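Local coordinates for hypothetical protein PSPTO_2114 (Pseudomonas syringae pv. tomato, PDB 2ODA) that is probably a phosphatase-like member of a Pseudomonas-specific subfamily of the haloacid dehalogenase (HAD) superfamily, its exact function unknown, at residues 8-13 with 95-100; 56-61 with 78-83; 113-118 with 162-167. One frame throughout, in Å; residues are numbered along the deposited sequence.

Overall arrangement
The three contacts sample one alpha/beta fold built round a parallel sheet. Contact 1 is core packing, purely aliphatic, where strand 9-12 meets helix 91-99. Contact 2 lies beside it, with centres about 7 Å apart, because strands 9-12 and 55-58 are neighbours in the sheet; it runs out to edge strand 78-79, is only partly buried, and adds main-chain hydrogen bonds, an arginine and a water to its packing. Contact 3 is buried and aliphatic again, but joins two helices, 115-123 and 150-167; its centre lies about 18 Å from that of contact 1 and about 19 Å from that of contact 2. A salt bridge from Glu60 to Arg116 ties contact 2 to contact 3.

Contact 1 (8-13 with 95-100)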
ATOM      1  N   ALA B   8       4.394  12.178  -0.783  1.00  9.04           N
ATOM      2  CA  ALA B   8       3.891  12.340   0.579  1.00  8.86           C
ATOM      3  C   ALA B   8       4.966  11.859   1.552  1.00  7.73           C
ATOM      4  O   ALA B   8       5.744  10.964   1.218  1.00  8.31           O
ATOM      5  CB  ALA B   8       2.609  11.538   0.783  1.00  8.32           C
ATOM      6  N   LEU B   9       4.973  12.452   2.740  1.00  6.96           N
ATOM      7  CA  LEU B   9       5.826  12.016   3.828  1.00  7.48           C
ATOM      8  C   LEU B   9       4.989  11.721   5.063  1.00  6.99           C
ATOM      9  O   LEU B   9       4.102  12.508   5.451  1.00  7.68           O
ATOM     10  CB  LEU B   9       6.908  13.059   4.151  1.00  7.19           C
ATOM     11  CG  LEU B   9       7.875  13.512   3.045  1.00  8.31           C
ATOM     12  CD1 LEU B   9       8.785  14.627   3.565  1.00  9.67           C
ATOM     13  CD2 LEU B   9       8.729  12.346   2.546  1.00  8.26           C
ATOM     14  N   LEU B  10       5.266  10.574   5.675  1.00  6.15           N
ATOM     15  CA  LEU B  10       4.638  10.172   6.941  1.00  5.24           C
ATOM     16  C   LEU B  10       5.661  10.262   8.043  1.00  5.37           C
ATOM     17  O   LEU B  10       6.803   9.850   7.835  1.00  5.49           O
ATOM     18  CB  LEU B  10       4.143   8.733   6.842  1.00  4.01           C
ATOM     19  CG  LEU B  10       3.203   8.460   5.659  1.00  5.64           C
ATOM     20  CD1 LEU B  10       2.760   6.987   5.712  1.00  5.89           C
ATOM     21  CD2 LEU B  10       1.986   9.416   5.658  1.00  3.14           C
ATOM     22  N   PHE B  11       5.261  10.776   9.214  1.00  6.03           N
ATOM     23  CA  PHE B  11       6.176  10.893  10.360  1.00  6.01           C
ATOM     24  C   PHE B  11       5.569  10.256  11.592  1.00  6.28           C
ATOM     25  O   PHE B  11       4.402  10.469  11.891  1.00  6.45           O
ATOM     26  CB  PHE B  11       6.397  12.369  10.734  1.00  6.10           C
ATOM     27  CG  PHE B  11       7.159  13.158   9.725  1.00  6.14           C
ATOM     28  CD1 PHE B  11       6.494  13.819   8.690  1.00  7.65           C
ATOM     29  CD2 PHE B  11       8.537  13.300   9.836  1.00  8.24           C
ATOM     30  CE1 PHE B  11       7.217  14.591   7.757  1.00  9.24           C
ATOM     31  CE2 PHE B  11       9.263  14.079   8.921  1.00  7.57           C
ATOM     32  CZ  PHE B  11       8.588  14.725   7.887  1.00  7.50           C
ATOM     33  N   GLY B  12       6.361   9.502  12.340  1.00  6.63           N
ATOM     34  CA  GLY B  12       5.964   9.234  13.730  1.00  5.65           C
ATOM     35  C   GLY B  12       5.822  10.572  14.470  1.00  6.18           C
ATOM     36  O   GLY B  12       6.483  11.546  14.133  1.00  6.51           O
ATOM     37  N   LEU B  13       4.977  10.625  15.489  1.00  5.68           N
ATOM     38  CA  LEU B  13       4.877  11.825  16.289  1.00  6.61           C
ATOM     39  C   LEU B  13       5.858  11.819  17.472  1.00  6.10           C
ATOM     40  O   LEU B  13       6.910  12.488  17.425  1.00  4.84           O
ATOM     41  CB  LEU B  13       3.414  12.071  16.710  1.00  5.81           C
ATOM     42  CG  LEU B  13       3.132  13.364  17.497  1.00  7.39           C
ATOM     43  CD1 LEU B  13       3.339  14.680  16.666  1.00  4.68           C
ATOM     44  CD2 LEU B  13       1.729  13.275  18.069  1.00  5.20           C
HETATM   45  N   MSE B  95      -3.603   3.970   5.819  1.00 11.02           N
HETATM   46  CA  MSE B  95      -4.641   4.907   6.212  1.00 14.30           C
HETATM   47  C   MSE B  95      -4.190   6.360   6.215  1.00 10.48           C
HETATM   48  O   MSE B  95      -4.951   7.237   5.840  1.00 10.23           O
HETATM   49  CB  MSE B  95      -5.288   4.494   7.521  1.00 12.40           C
HETATM   50  CG  MSE B  95      -6.336   3.465   7.260  1.00 17.09           C
HETATM   51 SE   MSE B  95      -6.956   2.705   8.921  1.00 29.46          SE
HETATM   52  CE  MSE B  95      -7.725   4.294   9.676  1.00 22.21           C
ATOM     53  N   ALA B  96      -2.938   6.598   6.595  1.00  8.64           N
ATOM     54  CA  ALA B  96      -2.345   7.917   6.538  1.00  6.63           C
ATOM     55  C   ALA B  96      -2.237   8.401   5.102  1.00  6.52           C
ATOM     56  O   ALA B  96      -2.549   9.563   4.807  1.00  5.84           O
ATOM     57  CB  ALA B  96      -0.969   7.890   7.171  1.00  6.36           C
ATOM     58  N   LEU B  97      -1.763   7.536   4.204  1.00  5.37           N
ATOM     59  CA  LEU B  97      -1.690   7.919   2.777  1.00  6.49           C
ATOM     60  C   LEU B  97      -3.075   8.277   2.207  1.00  7.51           C
ATOM     61  O   LEU B  97      -3.238   9.262   1.476  1.00  7.23           O
ATOM     62  CB  LEU B  97      -0.982   6.828   1.948  1.00  5.55           C
ATOM     63  CG  LEU B  97       0.472   6.497   2.321  1.00  4.58           C
ATOM     64  CD1 LEU B  97       0.960   5.313   1.468  1.00  5.12           C
ATOM     65  CD2 LEU B  97       1.380   7.751   2.144  1.00  7.24           C
HETATM   66  N   MSE B  98      -4.083   7.477   2.541  1.00  8.43           N
HETATM   67  CA  MSE B  98      -5.459   7.771   2.128  1.00 11.35           C
HETATM   68  C   MSE B  98      -5.985   9.102   2.644  1.00 10.86           C
HETATM   69  O   MSE B  98      -6.664   9.835   1.911  1.00 11.11           O
HETATM   70  CB  MSE B  98      -6.388   6.623   2.512  1.00 10.24           C
HETATM   71  CG  MSE B  98      -6.099   5.389   1.663  1.00 10.96           C
HETATM   72 SE   MSE B  98      -7.315   3.941   2.130  1.00 19.56          SE
HETATM   73  CE  MSE B  98      -6.297   3.081   3.438  1.00 13.60           C
ATOM     74  N   ALA B  99      -5.638   9.423   3.888  1.00 11.10           N
ATOM     75  CA  ALA B  99      -5.986  10.706   4.505  1.00 10.89           C
ATOM     76  C   ALA B  99      -5.363  11.878   3.756  1.00 10.60           C
ATOM     77  O   ALA B  99      -5.902  12.980   3.786  1.00 10.20           O
ATOM     78  CB  ALA B  99      -5.569  10.725   5.986  1.00 10.62           C
ATOM     79  N   LEU B 100      -4.229  11.640   3.088  1.00  9.51           N
ATOM     80  CA  LEU B 100      -3.566  12.643   2.253  1.00  9.72           C
ATOM     81  C   LEU B 100      -3.978  12.570   0.791  1.00 10.01           C
ATOM     82  O   LEU B 100      -3.421  13.283  -0.048  1.00  9.78           O
ATOM     83  CB  LEU B 100      -2.038  12.481   2.346  1.00 10.08           C
ATOM     84  CG  LEU B 100      -1.383  12.758   3.708  1.00  8.77           C
ATOM     85  CD1 LEU B 100       0.096  12.385   3.670  1.00  9.58           C
ATOM     86  CD2 LEU B 100      -1.576  14.233   4.117  1.00  9.61           C
TER
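Leu10 and Leu97 both hold CG beside the backbone N and anti to the carbonyl carbon (chi1 -55° and -61°), and the two side chains meet crossed at about a right angle. Leu97 CD2 touches both branches of the Leu10 fork, lying 3.9 Å from Leu10 CD1 and as close to Leu10 CD2. Ala96 puts its CB 3.7 Å from Leu10 CD2. Leu10 CD2 also meets Leu100 CD1 at 4.0 Å, so this branch touches Ala96 and Leu97 of the helix and Leu100 just beyond it. In the Rossmann-like HAD core, this is a central strand of the parallel sheet, between 55-58 and 109-112, covered on one side by helix 91-99; Leu9 and Phe11 instead pack on Leu48 of helix 41-51. The strand ends at Gly12, probably the place where catalytic HAD enzymes carry their nucleophilic aspartate. Just before the strand, Ala8 CB lies 3.9 Å from Leu100 CD1 and 4.2 Å from Leu97 CD2. Leu97 also packs on Trp94 of the second subunit.

Contact 2 (56-61 with 78-83); sequences AWIDEL and IAAPRP
The Trp57 indole carries Ala79 on one face: Ala79 CA lies 3.8 Å from the centroid of the five-membered ring, a CH-pi contact, while Ala79 CB is offset toward the rim and comes within 3.4 Å of Trp57 CZ2. With Trp57 CG between the backbone N and the carbonyl carbon (chi1 65°), the ring lies against the neighbouring strand at Ala79. Leu13, Leu17, Ser66 and Ala70 also pack on the Trp57 side chain. The other flat group, the Arg82 guanidinium, is met at its edge by main-chain oxygens. Its two terminal nitrogens grip one atom end-on: Arg82 NH2 reaches Leu61 O at 2.9 Å, tilted 17° from the carbonyl plane, and Arg82 NH1 comes to Leu61 O at 3.2 Å from well above that plane (59°). A weak bond joins Arg82 NH1 to Glu60 O as well.

Between these ends runs the parallel pairing of a beta-alpha-beta unit, strand 55-58, helix 63-69 and edge strand 78-79. Trp57 N donates to Ile78 O at 2.9 Å, and Trp57 O accepts from Ala80 N at the same 2.9 Å. Ala80 CB then packs on Ile58 CG1 at 3.8 Å, facing helix 91-99 through Ala96. Where the strands part, a water accepts from Asp59 N at 2.9 Å and lies within hydrogen-bonding distance of Ala80 O. Asp59 OD1 accepts from both Glu60 N and Leu61 N, the latter closing an Asx turn that shapes the segment offering its carbonyls to Arg82.

Glu60 sends its carboxylate to Arg116 instead. Arg82 thus binds peptide oxygens here, and its positive charge would be expected to polarise the Leu61 carbonyl.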
ATOM      1  N   ALA B  56       1.683  13.796   6.993  1.00  6.33           N
ATOM      2  CA  ALA B  56       0.788  13.409   8.075  1.00  7.55           C
ATOM      3  C   ALA B  56       1.629  12.796   9.179  1.00  6.93           C
ATOM      4  O   ALA B  56       2.682  12.205   8.886  1.00  6.98           O
ATOM      5  CB  ALA B  56      -0.199  12.353   7.600  1.00  7.62           C
ATOM      6  N   TRP B  57       1.147  12.887  10.420  1.00  6.32           N
ATOM      7  CA  TRP B  57       1.798  12.169  11.521  1.00  6.83           C
ATOM      8  C   TRP B  57       1.017  10.942  11.943  1.00  7.22           C
ATOM      9  O   TRP B  57      -0.220  10.890  11.815  1.00  7.63           O
ATOM     10  CB  TRP B  57       2.066  13.069  12.738  1.00  6.63           C
ATOM     11  CG  TRP B  57       0.834  13.611  13.435  1.00  5.37           C
ATOM     12  CD1 TRP B  57       0.260  14.848  13.248  1.00  7.46           C
ATOM     13  CD2 TRP B  57       0.074  12.962  14.461  1.00  4.68           C
ATOM     14  NE1 TRP B  57      -0.826  14.990  14.084  1.00  7.35           N
ATOM     15  CE2 TRP B  57      -0.956  13.854  14.849  1.00  6.63           C
ATOM     16  CE3 TRP B  57       0.151  11.699  15.074  1.00  6.84           C
ATOM     17  CZ2 TRP B  57      -1.906  13.532  15.834  1.00  8.12           C
ATOM     18  CZ3 TRP B  57      -0.804  11.367  16.053  1.00  7.66           C
ATOM     19  CH2 TRP B  57      -1.821  12.285  16.422  1.00  6.28           C
ATOM     20  N   ILE B  58       1.760   9.959  12.448  1.00  7.00           N
ATOM     21  CA  ILE B  58       1.196   8.692  12.895  1.00  6.80           C
ATOM     22  C   ILE B  58       1.648   8.432  14.314  1.00  6.74           C
ATOM     23  O   ILE B  58       2.825   8.595  14.630  1.00  7.20           O
ATOM     24  CB  ILE B  58       1.717   7.530  12.017  1.00  6.38           C
ATOM     25  CG1 ILE B  58       1.189   7.694  10.595  1.00  6.37           C
ATOM     26  CG2 ILE B  58       1.335   6.168  12.617  1.00  7.42           C
ATOM     27  CD1 ILE B  58       1.790   6.701   9.610  1.00  6.85           C
ATOM     28  N   ASP B  59       0.729   7.999  15.164  1.00  7.61           N
ATOM     29  CA  ASP B  59       1.139   7.478  16.473  1.00  7.91           C
ATOM     30  C   ASP B  59       0.164   6.419  16.995  1.00  8.32           C
ATOM     31  O   ASP B  59      -0.844   6.096  16.334  1.00  8.64           O
ATOM     32  CB  ASP B  59       1.364   8.620  17.472  1.00  7.44           C
ATOM     33  CG  ASP B  59       2.531   8.330  18.420  1.00  9.88           C
ATOM     34  OD1 ASP B  59       2.434   7.371  19.213  1.00 11.34           O
ATOM     35  OD2 ASP B  59       3.542   9.048  18.378  1.00 10.79           O
ATOM     36  N   GLU B  60       0.484   5.839  18.149  1.00  8.08           N
ATOM     37  CA  GLU B  60      -0.404   4.848  18.769  1.00  8.29           C
ATOM     38  C   GLU B  60      -0.756   5.252  20.201  1.00  8.81           C
ATOM     39  O   GLU B  60      -1.590   4.611  20.851  1.00  8.27           O
ATOM     40  CB  GLU B  60       0.239   3.459  18.741  1.00  8.14           C
ATOM     41  CG  GLU B  60       1.550   3.371  19.521  1.00  7.81           C
ATOM     42  CD  GLU B  60       2.095   1.962  19.687  1.00  9.57           C
ATOM     43  OE1 GLU B  60       1.538   1.008  19.096  1.00 11.31           O
ATOM     44  OE2 GLU B  60       3.100   1.816  20.418  1.00 11.14           O
ATOM     45  N   LEU B  61      -0.143   6.328  20.692  1.00  8.29           N
ATOM     46  CA  LEU B  61      -0.451   6.800  22.046  1.00  8.07           C
ATOM     47  C   LEU B  61      -1.929   7.123  22.164  1.00  7.96           C
ATOM     48  O   LEU B  61      -2.558   7.470  21.160  1.00  7.76           O
ATOM     49  CB  LEU B  61       0.374   8.046  22.407  1.00  7.98           C
ATOM     50  CG  LEU B  61       1.886   7.882  22.574  1.00  6.96           C
ATOM     51  CD1 LEU B  61       2.561   9.224  22.374  1.00  7.89           C
ATOM     52  CD2 LEU B  61       2.248   7.317  23.923  1.00 10.21           C
ATOM     53  N   ILE B  78      -1.429  16.913   8.836  1.00 14.47           N
ATOM     54  CA  ILE B  78      -2.585  16.036   9.037  1.00 14.72           C
ATOM     55  C   ILE B  78      -2.320  15.030  10.161  1.00 13.51           C
ATOM     56  O   ILE B  78      -1.234  14.473  10.224  1.00 12.28           O
ATOM     57  CB  ILE B  78      -2.881  15.268   7.683  1.00 14.22           C
ATOM     58  CG1 ILE B  78      -3.212  16.252   6.541  1.00 17.45           C
ATOM     59  CG2 ILE B  78      -3.954  14.177   7.839  1.00 17.11           C
ATOM     60  CD1 ILE B  78      -4.250  17.337   6.869  1.00 19.68           C
ATOM     61  N   ALA B  79      -3.291  14.815  11.056  1.00 12.00           N
ATOM     62  CA  ALA B  79      -3.240  13.673  11.959  1.00 11.82           C
ATOM     63  C   ALA B  79      -3.765  12.428  11.225  1.00 11.68           C
ATOM     64  O   ALA B  79      -4.931  12.394  10.844  1.00 10.82           O
ATOM     65  CB  ALA B  79      -4.079  13.951  13.196  1.00 12.55           C
ATOM     66  N   ALA B  80      -2.922  11.424  11.007  1.00 10.95           N
ATOM     67  CA  ALA B  80      -3.395  10.177  10.353  1.00 10.80           C
ATOM     68  C   ALA B  80      -4.467   9.455  11.181  1.00 11.03           C
ATOM     69  O   ALA B  80      -4.333   9.319  12.411  1.00 10.39           O
ATOM     70  CB  ALA B  80      -2.235   9.250  10.053  1.00 10.62           C
ATOM     71  N   PRO B  81      -5.538   8.967  10.525  1.00 11.32           N
ATOM     72  CA  PRO B  81      -6.518   8.274  11.370  1.00 11.70           C
ATOM     73  C   PRO B  81      -5.948   6.993  11.974  1.00 12.79           C
ATOM     74  O   PRO B  81      -5.163   6.277  11.312  1.00 14.09           O
ATOM     75  CB  PRO B  81      -7.682   7.955  10.421  1.00 11.31           C
ATOM     76  CG  PRO B  81      -7.386   8.599   9.149  1.00 12.87           C
ATOM     77  CD  PRO B  81      -5.936   9.015   9.108  1.00 11.38           C
ATOM     78  N   ARG B  82      -6.354   6.697  13.212  1.00 12.47           N
ATOM     79  CA  ARG B  82      -5.900   5.523  13.933  1.00 13.31           C
ATOM     80  C   ARG B  82      -6.484   4.275  13.276  1.00 13.01           C
ATOM     81  O   ARG B  82      -7.684   4.232  12.986  1.00 13.61           O
ATOM     82  CB  ARG B  82      -6.329   5.638  15.415  1.00 13.44           C
ATOM     83  CG  ARG B  82      -5.883   4.503  16.306  1.00 14.38           C
ATOM     84  CD  ARG B  82      -6.455   4.628  17.756  1.00 14.52           C
ATOM     85  NE  ARG B  82      -6.196   5.926  18.389  1.00 16.65           N
ATOM     86  CZ  ARG B  82      -5.159   6.223  19.180  1.00 17.65           C
ATOM     87  NH1 ARG B  82      -4.216   5.329  19.436  1.00 17.53           N
ATOM     88  NH2 ARG B  82      -5.066   7.442  19.706  1.00 17.39           N
ATOM     89  N   PRO B  83      -5.644   3.260  13.006  1.00 13.17           N
ATOM     90  CA  PRO B  83      -6.189   2.034  12.418  1.00 13.21           C
ATOM     91  C   PRO B  83      -6.807   1.126  13.459  1.00 13.53           C
ATOM     92  O   PRO B  83      -6.466   1.203  14.640  1.00 13.24           O
ATOM     93  CB  PRO B  83      -4.945   1.348  11.861  1.00 13.69           C
ATOM     94  CG  PRO B  83      -3.877   1.722  12.846  1.00 12.78           C
ATOM     95  CD  PRO B  83      -4.189   3.156  13.225  1.00 12.83           C
TER
HETATM   96  O   HOH W   1      -1.837   7.840  13.872  1.00 16.78           O

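Contact 3 (113-118 with 162-167); sequences GDPRLL and LKLYSL
A capped helix start packs here against a long helix: Pro115 and Leu118, in the first turn of helix 115-123, meet Leu164 and Leu167 of helix 150-167. The first turn follows strand 109-112 of the Rossmann-like HAD sheet, and the Gly113-Asp114 pair sits at a place consistent with the acidic fourth motif of the superfamily. Asp114 is the N-cap. Its OD1 accepts from Arg116 N at 2.8 Å, nearly along the C-O axis, and more weakly from Leu117 N, so the carboxylate satisfies N-H groups that have no earlier helical turn to bond to. The main chain adds Leu118 N to Asp114 O, which fixes the turn carrying the packing residues. Loop residue Trp87 touches Asp114, Arg116 and Leu117, while Leu117 packs on Leu110 and Ser112 of the preceding strand.

On the side facing the long helix, Leu167 CD1 touches both the backbone and the ring of Pro115: it is 3.6 Å from Pro115 O and 3.9 Å from Pro115 CB. It also meets Leu118 CB at 4.1 Å. Leu164 crosses Leu118 at about a right angle. The packing there is tight, with Leu118 CD1 and Leu164 CD2 only 3.5 Å apart, closer than usual for two methyl carbons.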
ATOM      1  N   GLY B 113      11.766   6.729  14.483  1.00  6.18           N
ATOM      2  CA  GLY B 113      12.768   5.940  15.210  1.00  6.17           C
ATOM      3  C   GLY B 113      12.235   4.704  15.924  1.00  6.75           C
ATOM      4  O   GLY B 113      12.981   4.033  16.649  1.00  7.43           O
ATOM      5  N   ASP B 114      10.962   4.369  15.696  1.00  6.69           N
ATOM      6  CA  ASP B 114      10.309   3.279  16.424  1.00  6.94           C
ATOM      7  C   ASP B 114      10.275   2.024  15.556  1.00  6.43           C
ATOM      8  O   ASP B 114       9.689   2.038  14.473  1.00  5.22           O
ATOM      9  CB  ASP B 114       8.870   3.665  16.821  1.00  7.43           C
ATOM     10  CG  ASP B 114       8.183   2.592  17.671  1.00  9.01           C
ATOM     11  OD1 ASP B 114       8.287   1.412  17.345  1.00 13.86           O
ATOM     12  OD2 ASP B 114       7.505   2.923  18.643  1.00 10.81           O
ATOM     13  N   PRO B 115      10.910   0.932  16.025  1.00  7.26           N
ATOM     14  CA  PRO B 115      11.030  -0.263  15.175  1.00  7.29           C
ATOM     15  C   PRO B 115       9.700  -0.834  14.737  1.00  7.22           C
ATOM     16  O   PRO B 115       9.618  -1.409  13.644  1.00  7.96           O
ATOM     17  CB  PRO B 115      11.751  -1.270  16.079  1.00  6.69           C
ATOM     18  CG  PRO B 115      12.458  -0.453  17.058  1.00  9.31           C
ATOM     19  CD  PRO B 115      11.576   0.732  17.328  1.00  7.97           C
ATOM     20  N   ARG B 116       8.683  -0.679  15.574  1.00  6.04           N
ATOM     21  CA  ARG B 116       7.341  -1.207  15.280  1.00  7.10           C
ATOM     22  C   ARG B 116       6.613  -0.410  14.208  1.00  6.56           C
ATOM     23  O   ARG B 116       5.981  -0.982  13.302  1.00  7.13           O
ATOM     24  CB  ARG B 116       6.498  -1.293  16.548  1.00  6.66           C
ATOM     25  CG  ARG B 116       6.948  -2.433  17.490  1.00  8.38           C
ATOM     26  CD  ARG B 116       6.154  -2.424  18.805  1.00  9.46           C
ATOM     27  NE  ARG B 116       4.706  -2.538  18.557  1.00 15.07           N
ATOM     28  CZ  ARG B 116       3.854  -1.552  18.804  1.00 16.97           C
ATOM     29  NH1 ARG B 116       4.319  -0.426  19.310  1.00 17.40           N
ATOM     30  NH2 ARG B 116       2.553  -1.679  18.551  1.00 18.16           N
ATOM     31  N   LEU B 117       6.703   0.910  14.297  1.00  6.04           N
ATOM     32  CA  LEU B 117       6.158   1.749  13.247  1.00  5.81           C
ATOM     33  C   LEU B 117       6.955   1.637  11.950  1.00  5.34           C
ATOM     34  O   LEU B 117       6.366   1.562  10.866  1.00  5.55           O
ATOM     35  CB  LEU B 117       6.016   3.193  13.733  1.00  4.89           C
ATOM     36  CG  LEU B 117       5.620   4.229  12.666  1.00  6.47           C
ATOM     37  CD1 LEU B 117       4.247   3.912  11.995  1.00  4.70           C
ATOM     38  CD2 LEU B 117       5.619   5.626  13.311  1.00  6.28           C
ATOM     39  N   LEU B 118       8.285   1.642  12.033  1.00  4.97           N
ATOM     40  CA  LEU B 118       9.104   1.371  10.851  1.00  5.01           C
ATOM     41  C   LEU B 118       8.743   0.054  10.180  1.00  5.42           C
ATOM     42  O   LEU B 118       8.669  -0.024   8.951  1.00  6.05           O
ATOM     43  CB  LEU B 118      10.600   1.410  11.185  1.00  4.89           C
ATOM     44  CG  LEU B 118      11.060   2.830  11.551  1.00  4.58           C
ATOM     45  CD1 LEU B 118      12.384   2.752  12.308  1.00  5.96           C
ATOM     46  CD2 LEU B 118      11.157   3.700  10.279  1.00  3.25           C
ATOM     47  N   LEU B 162      22.393   0.390  13.755  1.00  8.00           N
ATOM     48  CA  LEU B 162      22.480  -0.997  13.335  1.00  8.19           C
ATOM     49  C   LEU B 162      21.171  -1.796  13.448  1.00  7.92           C
ATOM     50  O   LEU B 162      20.845  -2.551  12.553  1.00  6.77           O
ATOM     51  CB  LEU B 162      23.664  -1.713  13.999  1.00  8.80           C
ATOM     52  CG  LEU B 162      25.038  -1.166  13.572  1.00 11.31           C
ATOM     53  CD1 LEU B 162      26.121  -2.026  14.226  1.00 14.25           C
ATOM     54  CD2 LEU B 162      25.204  -1.168  12.053  1.00 13.63           C
ATOM     55  N   LYS B 163      20.447  -1.631  14.551  1.00  8.24           N
ATOM     56  CA  LYS B 163      19.124  -2.227  14.742  1.00  8.16           C
ATOM     57  C   LYS B 163      18.131  -1.778  13.673  1.00  7.97           C
ATOM     58  O   LYS B 163      17.386  -2.590  13.125  1.00  7.18           O
ATOM     59  CB  LYS B 163      18.608  -1.907  16.155  1.00  8.76           C
ATOM     60  CG  LYS B 163      19.379  -2.736  17.223  1.00 10.87           C
ATOM     61  CD  LYS B 163      19.028  -2.280  18.625  1.00 15.58           C
ATOM     62  CE  LYS B 163      19.944  -2.917  19.686  1.00 16.69           C
ATOM     63  NZ  LYS B 163      19.547  -2.399  21.026  1.00 18.67           N
ATOM     64  N   LEU B 164      18.139  -0.490  13.346  1.00  6.88           N
ATOM     65  CA  LEU B 164      17.219  -0.021  12.314  1.00  6.70           C
ATOM     66  C   LEU B 164      17.592  -0.581  10.943  1.00  6.24           C
ATOM     67  O   LEU B 164      16.722  -1.011  10.223  1.00  5.92           O
ATOM     68  CB  LEU B 164      17.092   1.506  12.323  1.00  7.83           C
ATOM     69  CG  LEU B 164      16.479   2.101  13.615  1.00  7.88           C
ATOM     70  CD1 LEU B 164      16.329   3.589  13.543  1.00 11.80           C
ATOM     71  CD2 LEU B 164      15.132   1.424  13.975  1.00 10.08           C
ATOM     72  N   TYR B 165      18.876  -0.640  10.605  1.00  6.50           N
ATOM     73  CA  TYR B 165      19.260  -1.253   9.315  1.00  6.69           C
ATOM     74  C   TYR B 165      18.908  -2.750   9.287  1.00  7.50           C
ATOM     75  O   TYR B 165      18.501  -3.280   8.240  1.00  6.69           O
ATOM     76  CB  TYR B 165      20.741  -1.046   9.013  1.00  6.96           C
ATOM     77  CG  TYR B 165      21.049   0.312   8.432  1.00  7.44           C
ATOM     78  CD1 TYR B 165      20.338   0.787   7.318  1.00  4.43           C
ATOM     79  CD2 TYR B 165      22.064   1.116   8.974  1.00  6.53           C
ATOM     80  CE1 TYR B 165      20.598   2.005   6.780  1.00  6.92           C
ATOM     81  CE2 TYR B 165      22.335   2.365   8.435  1.00  8.76           C
ATOM     82  CZ  TYR B 165      21.612   2.790   7.319  1.00  6.28           C
ATOM     83  OH  TYR B 165      21.875   4.011   6.749  1.00  8.46           O
ATOM     84  N   SER B 166      19.043  -3.416  10.440  1.00  7.68           N
ATOM     85  CA  SER B 166      18.697  -4.831  10.549  1.00  9.60           C
ATOM     86  C   SER B 166      17.232  -5.099  10.242  1.00  9.45           C
ATOM     87  O   SER B 166      16.905  -6.136   9.667  1.00  9.12           O
ATOM     88  CB  SER B 166      19.027  -5.386  11.932  1.00 10.08           C
ATOM     89  OG  SER B 166      20.441  -5.463  12.061  1.00 15.65           O
ATOM     90  N   LEU B 167      16.358  -4.172  10.633  1.00 10.02           N
ATOM     91  CA  LEU B 167      14.920  -4.247  10.305  1.00 10.95           C
ATOM     92  C   LEU B 167      14.663  -4.228   8.807  1.00 10.71           C
ATOM     93  O   LEU B 167      13.669  -4.772   8.337  1.00 10.47           O
ATOM     94  CB  LEU B 167      14.180  -3.058  10.889  1.00 11.78           C
ATOM     95  CG  LEU B 167      13.757  -2.976  12.317  1.00 14.56           C
ATOM     96  CD1 LEU B 167      12.998  -1.674  12.424  1.00 16.51           C
ATOM     97  CD2 LEU B 167      12.845  -4.189  12.712  1.00 14.40           C
TER